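Local coordinates for protein enolase (alpha proteobacterium BAL199, PDB 3UGV) that binds magnesium in a barrel domain of the mandelate racemase type and probably acts on a carboxylate substrate, as other members of the enolase superfamily do, at residues 188-200 with 212-226. Residues are numbered along the deposited sequence; the frame is centred on the assembly and turned at random.
Sequences TGFKGLKLRMGRD and VWDAVGRDTALMVDF. With MG (magnesium ion), chain B.
K194 NZ is gripped by three partners: it donates to water 1 over 3.2 Å and makes salt bridges to E251 and E347. Across the paired strands 192-196 and 221-225, D225 OD2 lies 3.8 Å from K194 NZ, beside the same metal. OD2 binds the magnesium ion at 2.0 Å; E251, E277 and waters 1, 3 and 4 complete six ligands, so the lysine is a second-shell partner of the metal. D225 OD1 accepts from N227 N, which holds the carboxylate's turn while OD2 faces the ion. The lysine CG stands anti to the backbone N (chi1 177°), and a bend at chi3 carries NZ past D225 CB toward the ion. With an alanine here, water 1 would probably lose this donor, and E251 and E347 would be left without this salt-bridge mate. K194 CD also lies over one face of the R196 guanidinium, whose NE donates to water 2 and whose NH1 reaches the carbonyl of G165.

Six backbone bonds hold the parallel pair together; the shortest, L195 N to M223 O, is 2.6 Å and nearly straight at 173°. On the opposite face, L193 and L195 pack on L222, V224 and V212, sealing the strands to helix 202-216 in a right-handed beta-alpha-beta crossover. Beyond the strand end, M197 lays CB over the face of the F226 ring, 4.1 Å from its centroid, while CE closes on V224 CG2 at 3.6 Å. This unit belongs to the barrel characteristic of the enolase superfamily: the face toward the helices is apolar, while K194, R196 and D225 bring charged groups to the other face near the magnesium ion, where K194 probably offsets the negative charge of the metal's ligands.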
# COMPACT_ATOMS: atom_id res chain seq x y z
N THR F 188 15.17 -13.47 45.08
CA THR F 188 16.12 -13.74 44.01
C THR F 188 16.42 -12.50 43.15
O THR F 188 17.21 -12.58 42.22
CB THR F 188 15.67 -14.92 43.12
OG1 THR F 188 14.37 -14.66 42.60
CG2 THR F 188 15.63 -16.23 43.94
N GLY F 189 15.79 -11.38 43.47
CA GLY F 189 16.11 -10.11 42.85
C GLY F 189 15.27 -9.75 41.63
O GLY F 189 14.57 -10.62 41.08
N PHE F 190 15.31 -8.48 41.22
CA PHE F 190 14.67 -8.09 39.96
C PHE F 190 15.21 -8.91 38.80
O PHE F 190 16.40 -9.23 38.76
CB PHE F 190 14.88 -6.61 39.66
CG PHE F 190 13.97 -5.70 40.43
CD1 PHE F 190 12.62 -5.65 40.13
CD2 PHE F 190 14.47 -4.88 41.43
CE1 PHE F 190 11.77 -4.81 40.82
CE2 PHE F 190 13.62 -4.02 42.11
CZ PHE F 190 12.27 -3.99 41.81
N LYS F 191 14.34 -9.24 37.85
CA LYS F 191 14.76 -10.00 36.68
C LYS F 191 15.11 -9.09 35.51
O LYS F 191 15.50 -9.56 34.44
CB LYS F 191 13.68 -11.00 36.27
CG LYS F 191 13.26 -11.99 37.36
CD LYS F 191 11.97 -12.71 36.91
CE LYS F 191 11.65 -13.98 37.72
NZ LYS F 191 11.27 -13.74 39.14
N GLY F 192 14.96 -7.78 35.72
CA GLY F 192 15.31 -6.82 34.69
C GLY F 192 15.67 -5.48 35.30
O GLY F 192 15.18 -5.12 36.37
N LEU F 193 16.53 -4.74 34.62
CA LEU F 193 17.01 -3.44 35.08
C LEU F 193 16.88 -2.50 33.90
O LEU F 193 17.13 -2.91 32.77
CB LEU F 193 18.50 -3.54 35.46
CG LEU F 193 18.87 -4.50 36.60
CD1 LEU F 193 20.37 -4.58 36.76
CD2 LEU F 193 18.24 -4.03 37.90
N LYS F 194 16.48 -1.25 34.12
CA LYS F 194 16.60 -0.27 33.05
C LYS F 194 17.99 0.36 33.03
O LYS F 194 18.46 0.89 34.04
CB LYS F 194 15.54 0.84 33.16
CG LYS F 194 15.73 1.90 32.07
CD LYS F 194 14.46 2.66 31.80
CE LYS F 194 13.52 1.84 30.95
NZ LYS F 194 12.18 2.47 30.96
N LEU F 195 18.62 0.32 31.87
CA LEU F 195 19.95 0.87 31.70
C LEU F 195 19.88 2.09 30.76
O LEU F 195 19.41 1.98 29.63
CB LEU F 195 20.88 -0.21 31.13
CG LEU F 195 22.31 0.20 30.80
CD1 LEU F 195 23.01 0.58 32.07
CD2 LEU F 195 23.04 -0.91 30.08
N ARG F 196 20.34 3.25 31.23
CA ARG F 196 20.31 4.43 30.37
C ARG F 196 21.55 4.51 29.49
O ARG F 196 22.66 4.19 29.92
CB ARG F 196 20.15 5.72 31.18
CG ARG F 196 18.71 6.04 31.58
CD ARG F 196 18.22 5.27 32.82
NE ARG F 196 16.81 5.54 33.09
CZ ARG F 196 16.18 5.26 34.23
NH1 ARG F 196 16.86 4.70 35.23
NH2 ARG F 196 14.88 5.54 34.39
N MET F 197 21.35 4.90 28.24
CA MET F 197 22.45 5.07 27.29
C MET F 197 22.40 6.45 26.64
O MET F 197 21.40 7.17 26.74
CB MET F 197 22.41 3.98 26.21
CG MET F 197 22.80 2.57 26.71
SD MET F 197 23.29 1.49 25.34
CE MET F 197 23.76 -0.01 26.20
N GLY F 198 23.48 6.82 25.97
CA GLY F 198 23.57 8.11 25.33
C GLY F 198 24.81 8.90 25.73
O GLY F 198 24.79 10.13 25.69
N ARG F 199 25.87 8.20 26.11
CA ARG F 199 27.13 8.88 26.39
C ARG F 199 27.68 9.53 25.12
O ARG F 199 27.23 9.22 24.03
CB ARG F 199 28.13 7.90 26.99
CG ARG F 199 27.81 7.57 28.43
CD ARG F 199 28.45 6.27 28.87
NE ARG F 199 28.01 5.88 30.21
CZ ARG F 199 26.92 5.16 30.47
NH1 ARG F 199 26.14 4.74 29.48
NH2 ARG F 199 26.61 4.86 31.72
N ASP F 200 28.63 10.44 25.28
CA ASP F 200 29.28 11.05 24.12
C ASP F 200 29.98 10.00 23.27
O ASP F 200 29.92 10.06 22.04
CB ASP F 200 30.30 12.10 24.56
CG ASP F 200 29.63 13.36 25.09
OD1 ASP F 200 28.72 13.88 24.40
OD2 ASP F 200 30.00 13.82 26.19
N VAL F 212 27.76 -4.20 33.47
CA VAL F 212 26.56 -4.54 34.23
C VAL F 212 26.31 -6.05 34.20
O VAL F 212 26.06 -6.67 35.23
CB VAL F 212 25.31 -3.79 33.69
CG1 VAL F 212 24.05 -4.43 34.23
CG2 VAL F 212 25.36 -2.31 34.05
N TRP F 213 26.37 -6.64 33.02
CA TRP F 213 26.16 -8.06 32.87
C TRP F 213 27.26 -8.89 33.54
O TRP F 213 26.99 -9.96 34.05
CB TRP F 213 26.05 -8.42 31.38
CG TRP F 213 24.64 -8.39 30.86
CD1 TRP F 213 23.50 -8.68 31.56
CD2 TRP F 213 24.21 -8.04 29.53
NE1 TRP F 213 22.39 -8.55 30.75
CE2 TRP F 213 22.81 -8.17 29.50
CE3 TRP F 213 24.88 -7.66 28.37
CZ2 TRP F 213 22.06 -7.91 28.34
CZ3 TRP F 213 24.14 -7.41 27.22
CH2 TRP F 213 22.75 -7.54 27.22
N ASP F 214 28.50 -8.41 33.52
CA ASP F 214 29.58 -9.10 34.23
C ASP F 214 29.25 -9.13 35.72
O ASP F 214 29.61 -10.07 36.44
CB ASP F 214 30.95 -8.44 33.99
CG ASP F 214 31.49 -8.66 32.56
OD1 ASP F 214 30.99 -9.58 31.84
OD2 ASP F 214 32.42 -7.91 32.15
N ALA F 215 28.54 -8.10 36.17
CA ALA F 215 28.19 -7.97 37.59
C ALA F 215 26.92 -8.71 38.03
O ALA F 215 26.85 -9.18 39.16
CB ALA F 215 28.07 -6.49 37.94
N VAL F 216 25.91 -8.80 37.16
CA VAL F 216 24.63 -9.38 37.58
C VAL F 216 24.13 -10.55 36.73
O VAL F 216 23.08 -11.13 37.03
CB VAL F 216 23.50 -8.35 37.62
CG1 VAL F 216 23.86 -7.20 38.51
CG2 VAL F 216 23.18 -7.86 36.20
N GLY F 217 24.85 -10.87 35.67
CA GLY F 217 24.52 -12.01 34.83
C GLY F 217 23.46 -11.77 33.76
O GLY F 217 22.56 -10.95 33.94
N ARG F 218 23.57 -12.48 32.64
CA ARG F 218 22.63 -12.32 31.54
C ARG F 218 21.27 -12.96 31.83
O ARG F 218 20.34 -12.86 31.04
CB ARG F 218 23.22 -12.82 30.22
CG ARG F 218 24.17 -11.80 29.58
CD ARG F 218 24.93 -12.40 28.42
NE ARG F 218 25.68 -11.40 27.66
CZ ARG F 218 26.77 -10.76 28.11
NH1 ARG F 218 27.25 -11.00 29.33
NH2 ARG F 218 27.39 -9.88 27.33
N ASP F 219 21.16 -13.62 32.98
CA ASP F 219 19.86 -14.00 33.48
C ASP F 219 19.02 -12.77 33.88
O ASP F 219 17.83 -12.89 34.19
CB ASP F 219 20.01 -14.89 34.69
CG ASP F 219 18.72 -15.56 35.06
OD1 ASP F 219 18.30 -16.46 34.29
OD2 ASP F 219 18.12 -15.19 36.10
N THR F 220 19.66 -11.61 33.89
CA THR F 220 19.00 -10.34 34.17
C THR F 220 18.80 -9.61 32.85
O THR F 220 19.77 -9.31 32.15
CB THR F 220 19.86 -9.44 35.09
OG1 THR F 220 20.16 -10.13 36.30
CG2 THR F 220 19.12 -8.17 35.42
N ALA F 221 17.54 -9.35 32.51
CA ALA F 221 17.20 -8.61 31.31
C ALA F 221 17.65 -7.17 31.47
O ALA F 221 17.51 -6.61 32.57
CB ALA F 221 15.69 -8.68 31.07
N LEU F 222 18.19 -6.58 30.41
CA LEU F 222 18.49 -5.14 30.37
C LEU F 222 17.61 -4.41 29.36
O LEU F 222 17.56 -4.76 28.18
CB LEU F 222 19.96 -4.88 30.04
CG LEU F 222 20.98 -5.47 31.00
CD1 LEU F 222 22.37 -5.12 30.52
CD2 LEU F 222 20.74 -4.94 32.39
N MET F 223 16.91 -3.40 29.85
CA MET F 223 16.10 -2.54 28.99
C MET F 223 16.90 -1.26 28.82
O MET F 223 17.33 -0.66 29.79
CB MET F 223 14.76 -2.22 29.66
CG MET F 223 13.79 -3.39 29.79
SD MET F 223 14.33 -4.67 30.96
CE MET F 223 12.72 -5.22 31.54
N VAL F 224 17.12 -0.85 27.59
CA VAL F 224 17.94 0.32 27.37
C VAL F 224 17.08 1.50 26.92
O VAL F 224 16.24 1.36 26.03
CB VAL F 224 19.07 0.02 26.37
CG1 VAL F 224 19.42 1.24 25.52
CG2 VAL F 224 20.29 -0.53 27.10
N ASP F 225 17.30 2.64 27.55
CA ASP F 225 16.53 3.85 27.24
C ASP F 225 17.46 4.99 26.84
O ASP F 225 18.38 5.34 27.60
CB ASP F 225 15.71 4.28 28.45
CG ASP F 225 14.60 5.27 28.09
OD1 ASP F 225 14.71 6.01 27.07
OD2 ASP F 225 13.61 5.30 28.83
N PHE F 226 17.22 5.57 25.67
CA PHE F 226 18.03 6.69 25.19
C PHE F 226 17.41 8.02 25.52
O PHE F 226 18.02 9.06 25.32
CB PHE F 226 18.22 6.61 23.69
CG PHE F 226 19.25 5.62 23.24
CD1 PHE F 226 20.58 5.96 23.21
CD2 PHE F 226 18.87 4.35 22.83
CE1 PHE F 226 21.54 5.06 22.77
CE2 PHE F 226 19.82 3.43 22.40
CZ PHE F 226 21.16 3.79 22.38
MG MG B . 11.74 5.87 29.11
O HOH W 1 11.34 5.52 31.14
O HOH W 2 14.78 6.63 31.25
O HOH W 3 12.22 7.76 29.86
O HOH W 4 12.16 6.73 27.22